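Local coordinates for DUF4848 domain-containing protein (Bacteroides thetaiotaomicron, PDB 4LB8) that is of unknown function, belongs to the DUF4848 family, probably starts as an exported lipoprotein, and pairs here with a second copy of itself, at the interface of chains A and B. Sequence-based numbering; all coordinates share one arbitrary frame. Chains: chain A/B, Uncharacterized protein.

Contact 1: the interface of chains A and B. Residues chain A 41-42, 44-45; chain B 225, 234, 257.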
ATOM      1  N   LEU A  41     -26.809  22.348   2.911  1.00 38.06           N
ATOM      2  CA  LEU A  41     -27.413  21.099   3.376  1.00 37.34           C
ATOM      3  C   LEU A  41     -28.450  20.589   2.382  1.00 44.67           C
ATOM      4  O   LEU A  41     -28.371  19.430   1.969  1.00 45.86           O
ATOM      5  CB  LEU A  41     -28.065  21.286   4.769  1.00 36.97           C
ATOM      6  CG  LEU A  41     -28.797  20.048   5.340  1.00 39.05           C
ATOM      7  CD1 LEU A  41     -27.794  18.924   5.662  1.00 36.88           C
ATOM      8  CD2 LEU A  41     -29.584  20.418   6.563  1.00 35.93           C
ATOM      9  N   LYS A  42     -29.424  21.454   2.002  1.00 42.29           N
ATOM     10  CA  LYS A  42     -30.491  21.103   1.054  1.00 41.34           C
ATOM     11  C   LYS A  42     -29.900  20.729  -0.314  1.00 42.84           C
ATOM     12  O   LYS A  42     -30.226  19.660  -0.815  1.00 43.71           O
ATOM     13  CB  LYS A  42     -31.538  22.215   0.914  1.00 43.77           C
ATOM     14  CG  LYS A  42     -32.225  22.669   2.211  1.00 67.01           C
ATOM     15  CD  LYS A  42     -33.398  21.802   2.659  1.00 86.88           C
ATOM     16  CE  LYS A  42     -34.004  22.304   3.955  1.00103.43           C
ATOM     17  NZ  LYS A  42     -35.252  21.566   4.315  1.00115.32           N
ATOM     18  N   SER A  44     -26.570  19.898  -1.075  1.00 42.65           N
ATOM     19  CA  SER A  44     -25.680  18.726  -1.021  1.00 43.69           C
ATOM     20  C   SER A  44     -26.429  17.398  -0.830  1.00 50.55           C
ATOM     21  O   SER A  44     -25.838  16.366  -1.115  1.00 51.40           O
ATOM     22  CB  SER A  44     -24.597  18.872   0.044  1.00 47.88           C
ATOM     23  OG  SER A  44     -25.090  18.676   1.356  1.00 60.90           O
ATOM     24  N   ALA A  45     -27.732  17.420  -0.434  1.00 48.56           N
ATOM     25  CA  ALA A  45     -28.542  16.211  -0.187  1.00 48.84           C
ATOM     26  C   ALA A  45     -29.316  15.721  -1.418  1.00 54.07           C
ATOM     27  O   ALA A  45     -29.836  14.589  -1.433  1.00 55.24           O
ATOM     28  CB  ALA A  45     -29.501  16.460   0.944  1.00 49.85           C
TER
ATOM     29  N   ALA B 225     -25.730  14.436   8.822  1.00 37.07           N
ATOM     30  CA  ALA B 225     -26.570  15.119   7.842  1.00 37.43           C
ATOM     31  C   ALA B 225     -27.265  14.054   7.021  1.00 43.12           C
ATOM     32  O   ALA B 225     -26.768  13.638   5.976  1.00 42.41           O
ATOM     33  CB  ALA B 225     -25.735  16.045   6.974  1.00 37.84           C
ATOM     34  N   PRO B 234     -33.497  16.773   4.137  1.00 55.34           N
ATOM     35  CA  PRO B 234     -32.277  16.462   4.904  1.00 52.13           C
ATOM     36  C   PRO B 234     -32.304  17.081   6.292  1.00 52.00           C
ATOM     37  O   PRO B 234     -32.771  18.199   6.471  1.00 51.92           O
ATOM     38  CB  PRO B 234     -31.157  17.041   4.029  1.00 52.65           C
ATOM     39  CG  PRO B 234     -31.832  18.079   3.185  1.00 58.19           C
ATOM     40  CD  PRO B 234     -33.153  17.460   2.877  1.00 55.39           C
ATOM     41  N   LYS B 257     -20.459  16.282  -0.085  1.00 39.58           N
ATOM     42  CA  LYS B 257     -21.597  16.291   0.830  1.00 39.48           C
ATOM     43  C   LYS B 257     -21.302  17.011   2.134  1.00 43.24           C
ATOM     44  O   LYS B 257     -20.184  16.984   2.624  1.00 44.12           O
ATOM     45  CB  LYS B 257     -21.976  14.822   1.192  1.00 41.10           C
ATOM     46  CG  LYS B 257     -22.661  13.995   0.113  1.00 49.84           C
ATOM     47  CD  LYS B 257     -24.187  14.063   0.219  1.00 56.38           C
ATOM     48  CE  LYS B 257     -24.850  13.092  -0.724  1.00 68.38           C
ATOM     49  NZ  LYS B 257     -26.136  13.606  -1.268  1.00 77.13           N
TER

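Contact 2: the interface of chains A and B. Residues chain A 78, 81, 83-84, 87, 112; chain B 204-205.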
ATOM      1  N   CYS A  78     -10.445   9.809 -23.656  1.00 67.77           N
ATOM      2  CA  CYS A  78      -9.970   8.435 -23.510  1.00 68.06           C
ATOM      3  C   CYS A  78     -10.617   7.515 -24.551  1.00 74.09           C
ATOM      4  O   CYS A  78     -10.054   6.471 -24.881  1.00 73.48           O
ATOM      5  CB  CYS A  78     -10.246   7.937 -22.097  1.00 67.29           C
ATOM      6  SG  CYS A  78      -9.308   8.804 -20.813  1.00 69.80           S
ATOM      7  N   ALA A  81      -9.075   8.865 -28.372  1.00 78.76           N
ATOM      8  CA  ALA A  81      -7.636   8.659 -28.558  1.00 78.00           C
ATOM      9  C   ALA A  81      -7.321   7.241 -29.062  1.00 82.70           C
ATOM     10  O   ALA A  81      -7.652   6.249 -28.402  1.00 81.07           O
ATOM     11  CB  ALA A  81      -6.885   8.934 -27.267  1.00 76.41           C
ATOM     12  N   ASP A  83      -4.091   6.195 -29.781  1.00 79.38           N
ATOM     13  CA  ASP A  83      -2.831   5.813 -29.137  1.00 77.44           C
ATOM     14  C   ASP A  83      -2.390   6.875 -28.117  1.00 77.05           C
ATOM     15  O   ASP A  83      -2.984   7.950 -28.069  1.00 76.00           O
ATOM     16  CB  ASP A  83      -1.734   5.580 -30.200  1.00 81.11           C
ATOM     17  CG  ASP A  83      -1.264   6.803 -30.984  1.00 94.22           C
ATOM     18  OD1 ASP A  83      -2.069   7.741 -31.171  1.00 92.04           O
ATOM     19  OD2 ASP A  83      -0.106   6.795 -31.456  1.00106.22           O
ATOM     20  N   LYS A  84      -1.342   6.558 -27.316  1.00 71.67           N
ATOM     21  CA  LYS A  84      -0.745   7.391 -26.262  1.00 69.45           C
ATOM     22  C   LYS A  84      -0.323   8.771 -26.776  1.00 74.27           C
ATOM     23  O   LYS A  84      -0.692   9.765 -26.157  1.00 74.24           O
ATOM     24  CB  LYS A  84       0.454   6.666 -25.603  1.00 70.52           C
ATOM     25  CG  LYS A  84       1.295   7.478 -24.583  1.00 80.37           C
ATOM     26  CD  LYS A  84       0.525   8.111 -23.396  1.00 87.00           C
ATOM     27  CE  LYS A  84       0.038   7.173 -22.313  1.00 90.01           C
ATOM     28  NZ  LYS A  84      -0.891   7.871 -21.380  1.00 93.16           N
ATOM     29  N   PHE A  87      -3.422  10.889 -27.346  1.00 66.44           N
ATOM     30  CA  PHE A  87      -3.983  11.208 -26.040  1.00 63.61           C
ATOM     31  C   PHE A  87      -3.173  12.352 -25.444  1.00 66.70           C
ATOM     32  O   PHE A  87      -3.759  13.364 -25.059  1.00 67.69           O
ATOM     33  CB  PHE A  87      -3.983   9.971 -25.114  1.00 63.69           C
ATOM     34  CG  PHE A  87      -4.325  10.262 -23.671  1.00 62.87           C
ATOM     35  CD1 PHE A  87      -5.646  10.417 -23.271  1.00 65.19           C
ATOM     36  CD2 PHE A  87      -3.324  10.405 -22.717  1.00 62.98           C
ATOM     37  CE1 PHE A  87      -5.957  10.724 -21.947  1.00 64.29           C
ATOM     38  CE2 PHE A  87      -3.639  10.710 -21.393  1.00 63.73           C
ATOM     39  CZ  PHE A  87      -4.951  10.868 -21.018  1.00 61.63           C
ATOM     40  N   LEU A 112      -5.218  10.853 -14.011  1.00 39.24           N
ATOM     41  CA  LEU A 112      -5.562  11.835 -15.026  1.00 38.45           C
ATOM     42  C   LEU A 112      -6.544  12.885 -14.623  1.00 41.95           C
ATOM     43  O   LEU A 112      -6.622  13.903 -15.314  1.00 41.09           O
ATOM     44  CB  LEU A 112      -6.173  11.100 -16.225  1.00 38.56           C
ATOM     45  CG  LEU A 112      -5.372  10.009 -16.848  1.00 41.69           C
ATOM     46  CD1 LEU A 112      -6.134   9.424 -17.971  1.00 42.93           C
ATOM     47  CD2 LEU A 112      -4.010  10.516 -17.316  1.00 41.96           C
TER
ATOM     48  N   PHE B 204      -5.161   4.647 -20.490  1.00 53.99           N
ATOM     49  CA  PHE B 204      -4.374   5.866 -20.375  1.00 53.56           C
ATOM     50  C   PHE B 204      -4.111   6.265 -18.936  1.00 55.63           C
ATOM     51  O   PHE B 204      -3.338   7.191 -18.702  1.00 56.15           O
ATOM     52  CB  PHE B 204      -5.089   7.006 -21.125  1.00 56.65           C
ATOM     53  CG  PHE B 204      -5.239   6.702 -22.597  1.00 59.92           C
ATOM     54  CD1 PHE B 204      -4.125   6.632 -23.427  1.00 63.24           C
ATOM     55  CD2 PHE B 204      -6.484   6.408 -23.139  1.00 62.87           C
ATOM     56  CE1 PHE B 204      -4.257   6.286 -24.777  1.00 65.97           C
ATOM     57  CE2 PHE B 204      -6.616   6.072 -24.489  1.00 67.49           C
ATOM     58  CZ  PHE B 204      -5.501   6.012 -25.297  1.00 66.28           C
ATOM     59  N   GLY B 205      -4.752   5.577 -17.999  1.00 49.34           N
ATOM     60  CA  GLY B 205      -4.612   5.830 -16.578  1.00 46.74           C
ATOM     61  C   GLY B 205      -5.921   5.897 -15.829  1.00 49.94           C
ATOM     62  O   GLY B 205      -6.954   5.453 -16.331  1.00 50.00           O
TER

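Contact 1: the interface of chains A and B
The C-terminal end of helix 33-44 of chain A, with A:Ala45 just beyond it, meets three pieces of chain B: strand 222-226 through B:Ala225, the loop residue B:Pro234 and strand 254-262 through B:Lys257. Both chains are copies of one DUF4848 family protein, and the patch illustrates how a helix end can be capped by a partner. Most of the apolar contact gathers on B:Pro234, which follows a cis peptide bond and has 88 Å² of its surface hidden by chain A. CB and CG of its ring both meet the methyl of A:Ala45, with B:Pro234 CB 3.5 Å from A:Ala45 CB. Beside this, A:Leu41 runs past the proline in the opposite direction. Its CG lies anti to the backbone N (chi1 177°), which sends the branch outward to chain B, where CD1 reaches B:Ala225 CB at 3.8 Å and CD2 passes near the proline carbonyl. The A:Lys42 side chain crosses that of B:Pro234 at about a right angle; its CA is 3.9 Å from B:Pro234 CG. The polar element is separate. B:Lys257 NZ, the side-chain amine, donates a hydrogen bond of 2.8 Å to the backbone carbonyl A:Ser44 O, arriving in the carbonyl plane on a lone pair at a C=O...N angle of 143°. Bends at chi2 and chi4 curl the lysine chain around that oxygen, and if protonated, its charge would suit the negative end of the helix dipole. An alanine in place of B:Lys257 would probably leave the A:Ser44 carbonyl without this donor and open a gap where the lysine methylenes lie. Nearby, A:Ser44 CB rests 4.0 Å from B:Lys257 CA.

Contact 2: the interface of chains A and B
Loop residues B:Phe204 and B:Gly205, just ahead of strand 206-208, reach the chain A turn between helices 63-80 and 84-98, with A:Leu112 from a separate loop alongside. In this pair of DUF4848 family chains the contact exemplifies an aromatic plug between two helices: B:Phe204 alone has 139 Å² of its surface hidden. The tight part is its stack on A:Phe87. The two rings are nearly parallel, 10° between planes, and their centroids are 4.6 Å apart because they are slipped past each other, the side chains running in opposite directions. As a result the CB of B:Phe204 sits over the middle of the A:Phe87 face, 3.8 Å from its centroid in a CH-pi contact, while B:Phe204 CD1 comes to 3.6 Å from A:Phe87 CG. A:Phe87 has its CG anti to the backbone N (chi1 170°), which turns its face toward the incoming phenylalanine. The far rim of B:Phe204 meets the end of helix 63-80 and the turn: B:Phe204 CE2 lies 3.5 Å from A:Cys78 O, a backbone carbonyl oxygen, and B:Phe204 CZ lies 3.8 Å from A:Ala81 CB. At another part of the rim, the backbone N of A:Lys84 lies in the ring plane, at its edge. Packing is looser around the backbone of the loop. A:Leu112 brings both methyls to the B:Phe204 carbonyl, CD1 being 3.7 Å from O, whereas B:Gly205 has hardly any surface hidden. The A:Lys84 chain, bent at chi2 and chi3, turns its terminal amino group back toward the same carbonyl, but NZ stops 3.7 Å from B:Phe204 O, too far for a hydrogen bond; no polar pair across this patch comes within bonding distance.

About 35 Å separates the C-alpha centres of contact 1 and contact 2, and they share no residue or secondary-structure element. In both, helices and adjoining loops of chain A supply one side while strands and loops of chain B supply the other, which suggests that the helical part of one copy lies against the strand-rich part of its partner. Contact 1 combines apolar packing with a hydrogen bond, whereas contact 2 relies on aromatic packing. Two-fold symmetry repeats each with the chains exchanged, giving four such patches in all. Such reciprocal pairing is consistent with a dimer, although the structure alone does not show that it forms in the cell.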